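Local atomic coordinates of hemolysin (Enterococcus faecalis, PDB entry 2R2Z), a protein that is a CBS-domain membrane protein of uncertain function whose C-terminal CorC_HlyC-type domain, crystallised here, binds zinc ions and may bind flavin adenine dinucleotide. Residues M45-E59 and L72-L85. Residues are numbered along the deposited sequence; the frame is centred on the assembly and turned at random. Where two conformers were deposited one is given.
Sequences MAGYLITALGTIPDE and LTAEEMEGTRLLVL. With ZN (zinc ion), chain B.
In this transporter-associated (CorC_HlyC) domain, helix 45-53 packs across one face of the antiparallel sheet, and the chain after it runs on past the hairpin of strands 72-78 and 81-85. Leu-49 carries most of the helix side. With CG anti to the backbone N (chi1 -178°), it drops both methyls onto the strands: CD2 lies 3.6 Å from Ala-74 N and also meets Leu-85 CD2, while CD1 rests against Leu-72 CB, the side chains of Leu-49 and Leu-72 running past each other in opposite directions. Leu-82 crosses Leu-49 at about a right angle, Leu-82 CD2 being 3.8 Å from Leu-49 CB, and Leu-82 CB touches both Ala-46 CB and Ile-50 CG1. At the start of the helix the selenomethionine Met-45 curls its CE against both methyls of Leu-72, whose CD1 also reaches Tyr-48 CE2 at 3.6 Å. Phe-65 of strand 64-67 adds to the core beside Leu-49.

Beyond the helix, selenomethionine Met-77 takes over. Bent at chi2 and chi3, its chain sets CE 3.6 Å from Ile-56 CG2, with SE beside CG and CD of the Pro-57 ring. Pro-57 CG also touches Ala-74 CB at 4.0 Å. One water donates to both Pro-57 O and Gly-79 O, bridging the loop to the type II' turn 78-81.

At the far end of the loop the two carboxylate oxygens of Glu-59 have different partners: OE1 binds zinc at 2.0 Å, and OE2 accepts a hydrogen bond from Gly-79 N at 2.8 Å, met on the anti side and 26° out of the carboxylate plane, with an N-H...O angle of 159°. Asp-58 OD1 ligates another zinc. The hairpin turn thus acts as second shell, with Gly-79 N-H helping to orient the Glu-59 carboxylate and probably offsetting some of its negative charge, while apolar contacts hold the helix to the sheet.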
loop_
_atom_site.group_PDB
_atom_site.type_symbol
_atom_site.label_atom_id
_atom_site.label_comp_id
_atom_site.label_asym_id
_atom_site.label_seq_id
_atom_site.Cartn_x
_atom_site.Cartn_y
_atom_site.Cartn_z
HETATM N N MSE A 45 5.276 3.607 0.429
HETATM C CA MSE A 45 3.911 3.089 0.420
HETATM C C MSE A 45 3.345 2.907 1.814
HETATM O O MSE A 45 2.155 3.122 2.013
HETATM C CB MSE A 45 3.806 1.798 -0.392
HETATM C CG MSE A 45 4.029 2.035 -1.897
HETATM SE SE MSE A 45 2.729 3.267 -2.689
HETATM C CE MSE A 45 1.113 2.203 -2.429
ATOM N N ALA A 46 4.186 2.564 2.784
ATOM C CA ALA A 46 3.731 2.534 4.183
ATOM C C ALA A 46 3.247 3.915 4.638
ATOM O O ALA A 46 2.177 4.057 5.239
ATOM C CB ALA A 46 4.832 2.051 5.120
ATOM N N GLY A 47 4.050 4.941 4.368
ATOM C CA GLY A 47 3.691 6.303 4.738
ATOM C C GLY A 47 2.439 6.729 4.002
ATOM O O GLY A 47 1.570 7.393 4.569
ATOM N N TYR A 48 2.331 6.355 2.729
ATOM C CA TYR A 48 1.169 6.702 1.921
ATOM C C TYR A 48 -0.115 6.165 2.561
ATOM O O TYR A 48 -1.076 6.912 2.786
ATOM C CB TYR A 48 1.349 6.142 0.505
ATOM C CG TYR A 48 0.211 6.503 -0.425
ATOM C CD1 TYR A 48 0.279 7.646 -1.227
ATOM C CD2 TYR A 48 -0.939 5.720 -0.479
ATOM C CE1 TYR A 48 -0.785 7.983 -2.059
ATOM C CE2 TYR A 48 -2.008 6.061 -1.293
ATOM C CZ TYR A 48 -1.925 7.182 -2.085
ATOM O OH TYR A 48 -2.997 7.463 -2.892
ATOM N N LEU A 49 -0.146 4.873 2.839
ATOM C CA LEU A 49 -1.383 4.275 3.318
ATOM C C LEU A 49 -1.732 4.744 4.725
ATOM O O LEU A 49 -2.891 5.027 5.004
ATOM C CB LEU A 49 -1.356 2.750 3.204
ATOM C CG LEU A 49 -2.648 2.045 3.646
ATOM C CD1 LEU A 49 -3.892 2.560 2.889
ATOM C CD2 LEU A 49 -2.548 0.538 3.468
ATOM N N ILE A 50 -0.737 4.820 5.603
ATOM C CA ILE A 50 -0.976 5.313 6.955
ATOM C C ILE A 50 -1.581 6.721 6.915
ATOM O O ILE A 50 -2.587 6.992 7.572
ATOM C CB ILE A 50 0.317 5.265 7.814
ATOM C CG1 ILE A 50 0.697 3.812 8.165
ATOM C CG2 ILE A 50 0.190 6.160 9.072
ATOM C CD1 ILE A 50 -0.378 2.994 8.902
ATOM N N THR A 51 -0.988 7.597 6.104
ATOM C CA THR A 51 -1.463 8.973 5.978
ATOM C C THR A 51 -2.889 8.983 5.432
ATOM O O THR A 51 -3.744 9.686 5.955
ATOM C CB THR A 51 -0.560 9.791 5.058
ATOM O OG1 THR A 51 0.770 9.796 5.597
ATOM C CG2 THR A 51 -1.065 11.243 4.952
ATOM N N ALA A 52 -3.151 8.197 4.390
ATOM C CA ALA A 52 -4.471 8.181 3.767
ATOM C C ALA A 52 -5.540 7.649 4.717
ATOM O O ALA A 52 -6.662 8.166 4.739
ATOM C CB ALA A 52 -4.440 7.374 2.499
ATOM N N LEU A 53 -5.213 6.620 5.495
ATOM C CA LEU A 53 -6.157 6.055 6.470
ATOM C C LEU A 53 -6.457 7.043 7.587
ATOM O O LEU A 53 -7.584 7.101 8.091
ATOM C CB LEU A 53 -5.612 4.764 7.081
ATOM C CG LEU A 53 -5.540 3.551 6.157
ATOM C CD1 LEU A 53 -4.759 2.458 6.872
ATOM C CD2 LEU A 53 -6.926 3.069 5.730
ATOM N N GLY A 54 -5.438 7.792 7.988
ATOM C CA GLY A 54 -5.558 8.792 9.043
ATOM C C GLY A 54 -5.390 8.252 10.452
ATOM O O GLY A 54 -5.377 9.024 11.412
ATOM N N THR A 55 -5.267 6.930 10.574
ATOM C CA THR A 55 -5.132 6.260 11.871
ATOM C C THR A 55 -4.269 5.026 11.657
ATOM O O THR A 55 -4.373 4.371 10.626
ATOM C CB THR A 55 -6.502 5.816 12.432
ATOM O OG1 THR A 55 -7.316 6.964 12.688
ATOM C CG2 THR A 55 -6.347 5.055 13.750
ATOM N N ILE A 56 -3.419 4.712 12.633
ATOM C CA ILE A 56 -2.567 3.516 12.563
ATOM C C ILE A 56 -3.396 2.304 12.999
ATOM O O ILE A 56 -3.949 2.294 14.092
ATOM C CB ILE A 56 -1.292 3.672 13.434
ATOM C CG1 ILE A 56 -0.473 4.891 12.984
ATOM C CG2 ILE A 56 -0.435 2.421 13.361
ATOM C CD1 ILE A 56 0.748 5.188 13.841
ATOM N N PRO A 57 -3.520 1.293 12.124
ATOM C CA PRO A 57 -4.265 0.088 12.477
ATOM C C PRO A 57 -3.590 -0.700 13.615
ATOM O O PRO A 57 -2.355 -0.721 13.680
ATOM C CB PRO A 57 -4.209 -0.740 11.176
ATOM C CG PRO A 57 -3.884 0.253 10.084
ATOM C CD PRO A 57 -3.014 1.261 10.736
ATOM N N ASP A 58 -4.405 -1.347 14.457
ATOM C CA ASP A 58 -3.976 -2.368 15.454
ATOM C C ASP A 58 -3.368 -3.552 14.693
ATOM O O ASP A 58 -3.748 -3.813 13.533
ATOM C CB ASP A 58 -5.242 -2.801 16.259
ATOM C CG ASP A 58 -4.977 -3.711 17.490
ATOM O OD1 ASP A 58 -3.817 -3.965 17.885
ATOM O OD2 ASP A 58 -6.000 -4.167 18.087
ATOM N N GLU A 59 -2.410 -4.254 15.295
ATOM C CA GLU A 59 -1.952 -5.503 14.698
ATOM C C GLU A 59 -3.167 -6.401 14.513
ATOM O O GLU A 59 -3.995 -6.539 15.430
ATOM C CB GLU A 59 -0.921 -6.188 15.575
ATOM C CG GLU A 59 0.414 -5.487 15.590
ATOM C CD GLU A 59 1.398 -6.132 16.571
ATOM O OE1 GLU A 59 0.913 -6.744 17.531
ATOM O OE2 GLU A 59 2.610 -6.006 16.353
ATOM N N LEU A 72 -5.984 -0.372 -1.471
ATOM C CA LEU A 72 -4.794 -0.645 -0.655
ATOM C C LEU A 72 -5.257 -1.082 0.728
ATOM O O LEU A 72 -6.038 -0.372 1.356
ATOM C CB LEU A 72 -3.964 0.623 -0.521
ATOM C CG LEU A 72 -3.401 1.211 -1.810
ATOM C CD1 LEU A 72 -2.754 2.559 -1.490
ATOM C CD2 LEU A 72 -2.402 0.276 -2.454
ATOM N N THR A 73 -4.767 -2.218 1.191
ATOM C CA THR A 73 -5.166 -2.741 2.493
ATOM C C THR A 73 -3.937 -2.892 3.358
ATOM O O THR A 73 -2.880 -3.306 2.889
ATOM C CB THR A 73 -5.870 -4.109 2.341
ATOM O OG1 THR A 73 -7.020 -3.946 1.505
ATOM C CG2 THR A 73 -6.290 -4.675 3.690
ATOM N N ALA A 74 -4.058 -2.568 4.641
ATOM C CA ALA A 74 -2.961 -2.762 5.572
ATOM C C ALA A 74 -2.942 -4.236 5.942
ATOM O O ALA A 74 -3.713 -4.672 6.815
ATOM C CB ALA A 74 -3.185 -1.891 6.818
ATOM N N GLU A 75 -2.059 -5.003 5.311
ATOM C CA GLU A 75 -2.078 -6.450 5.455
ATOM C C GLU A 75 -1.343 -6.948 6.685
ATOM O O GLU A 75 -1.779 -7.903 7.318
ATOM C CB GLU A 75 -1.514 -7.103 4.198
ATOM C CG GLU A 75 -1.829 -8.573 4.123
ATOM C CD GLU A 75 -3.339 -8.865 4.113
ATOM O OE1 GLU A 75 -4.172 -8.044 3.641
ATOM O OE2 GLU A 75 -3.707 -9.927 4.592
ATOM N N GLU A 76 -0.208 -6.321 6.997
ATOM C CA GLU A 76 0.613 -6.745 8.129
ATOM C C GLU A 76 1.232 -5.557 8.808
ATOM O O GLU A 76 1.998 -4.805 8.186
ATOM C CB GLU A 76 1.718 -7.712 7.685
ATOM C CG GLU A 76 2.462 -8.300 8.865
ATOM C CD GLU A 76 3.531 -9.306 8.493
ATOM O OE1 GLU A 76 3.801 -9.507 7.289
ATOM O OE2 GLU A 76 4.117 -9.901 9.431
HETATM N N MSE A 77 0.932 -5.436 10.101
HETATM C CA MSE A 77 1.555 -4.448 10.993
HETATM C C MSE A 77 2.596 -5.130 11.854
HETATM O O MSE A 77 2.410 -6.280 12.271
HETATM C CB MSE A 77 0.526 -3.836 11.946
HETATM C CG MSE A 77 -0.660 -3.187 11.268
HETATM SE SE MSE A 77 -0.179 -1.679 10.156
HETATM C CE MSE A 77 0.603 -0.539 11.552
ATOM N N GLU A 78 3.688 -4.424 12.109
ATOM C CA GLU A 78 4.653 -4.845 13.125
ATOM C C GLU A 78 4.726 -3.695 14.111
ATOM O O GLU A 78 5.392 -2.691 13.857
ATOM C CB GLU A 78 6.024 -5.173 12.507
ATOM C CG GLU A 78 7.090 -5.632 13.524
ATOM C CD GLU A 78 8.332 -6.216 12.872
ATOM O OE1 GLU A 78 8.196 -7.221 12.142
ATOM O OE2 GLU A 78 9.440 -5.673 13.095
ATOM N N GLY A 79 4.009 -3.837 15.218
ATOM C CA GLY A 79 3.764 -2.685 16.089
ATOM C C GLY A 79 3.057 -1.633 15.254
ATOM O O GLY A 79 2.109 -1.947 14.512
ATOM N N THR A 80 3.551 -0.405 15.300
ATOM C CA THR A 80 2.928 0.655 14.528
ATOM C C THR A 80 3.508 0.812 13.126
ATOM O O THR A 80 3.081 1.707 12.391
ATOM C CB THR A 80 2.987 1.989 15.260
ATOM O OG1 THR A 80 4.347 2.337 15.512
ATOM C CG2 THR A 80 2.228 1.925 16.575
ATOM N N ARG A 81 4.455 -0.049 12.751
ATOM C CA ARG A 81 4.981 -0.036 11.400
ATOM C C ARG A 81 4.106 -0.843 10.446
ATOM O O ARG A 81 3.771 -2.003 10.720
ATOM C CB ARG A 81 6.383 -0.621 11.389
ATOM C CG ARG A 81 6.955 -0.783 10.004
ATOM C CD ARG A 81 8.324 -1.410 10.077
ATOM N NE ARG A 81 8.957 -1.517 8.769
ATOM C CZ ARG A 81 10.202 -1.945 8.600
ATOM N NH1 ARG A 81 10.936 -2.282 9.654
ATOM N NH2 ARG A 81 10.715 -2.023 7.388
ATOM N N LEU A 82 3.741 -0.228 9.326
ATOM C CA LEU A 82 3.039 -0.939 8.271
ATOM C C LEU A 82 4.053 -1.686 7.423
ATOM O O LEU A 82 4.790 -1.085 6.637
ATOM C CB LEU A 82 2.198 0.033 7.446
ATOM C CG LEU A 82 1.578 -0.504 6.152
ATOM C CD1 LEU A 82 0.768 -1.781 6.400
ATOM C CD2 LEU A 82 0.689 0.567 5.531
ATOM N N LEU A 83 4.118 -2.982 7.614
ATOM C CA LEU A 83 5.114 -3.847 6.980
ATOM C C LEU A 83 4.750 -4.196 5.529
ATOM O O LEU A 83 5.603 -4.190 4.688
ATOM C CB LEU A 83 5.297 -5.152 7.762
ATOM C CG LEU A 83 6.220 -5.296 8.967
ATOM C CD1 LEU A 83 6.343 -6.774 9.322
ATOM C CD2 LEU A 83 7.598 -4.713 8.713
ATOM N N VAL A 84 3.499 -4.626 5.350
ATOM C CA VAL A 84 3.074 -5.148 4.047
ATOM C C VAL A 84 1.691 -4.620 3.726
ATOM O O VAL A 84 0.788 -4.655 4.580
ATOM C CB VAL A 84 3.066 -6.716 4.036
ATOM C CG1 VAL A 84 2.698 -7.235 2.660
ATOM C CG2 VAL A 84 4.443 -7.274 4.434
ATOM N N LEU A 85 1.538 -4.156 2.488
ATOM C CA LEU A 85 0.238 -3.742 1.951
ATOM C C LEU A 85 -0.272 -4.812 1.015
ATOM O O LEU A 85 0.511 -5.429 0.308
ATOM C CB LEU A 85 0.391 -2.443 1.124
ATOM C CG LEU A 85 0.685 -1.134 1.849
ATOM C CD1 LEU A 85 2.155 -1.067 2.287
ATOM C CD2 LEU A 85 0.384 0.043 0.940
HETATM ZN ZN ZN B . 2.226 -7.214 18.929
HETATM O O HOH W 1 -0.327 -1.235 15.385
#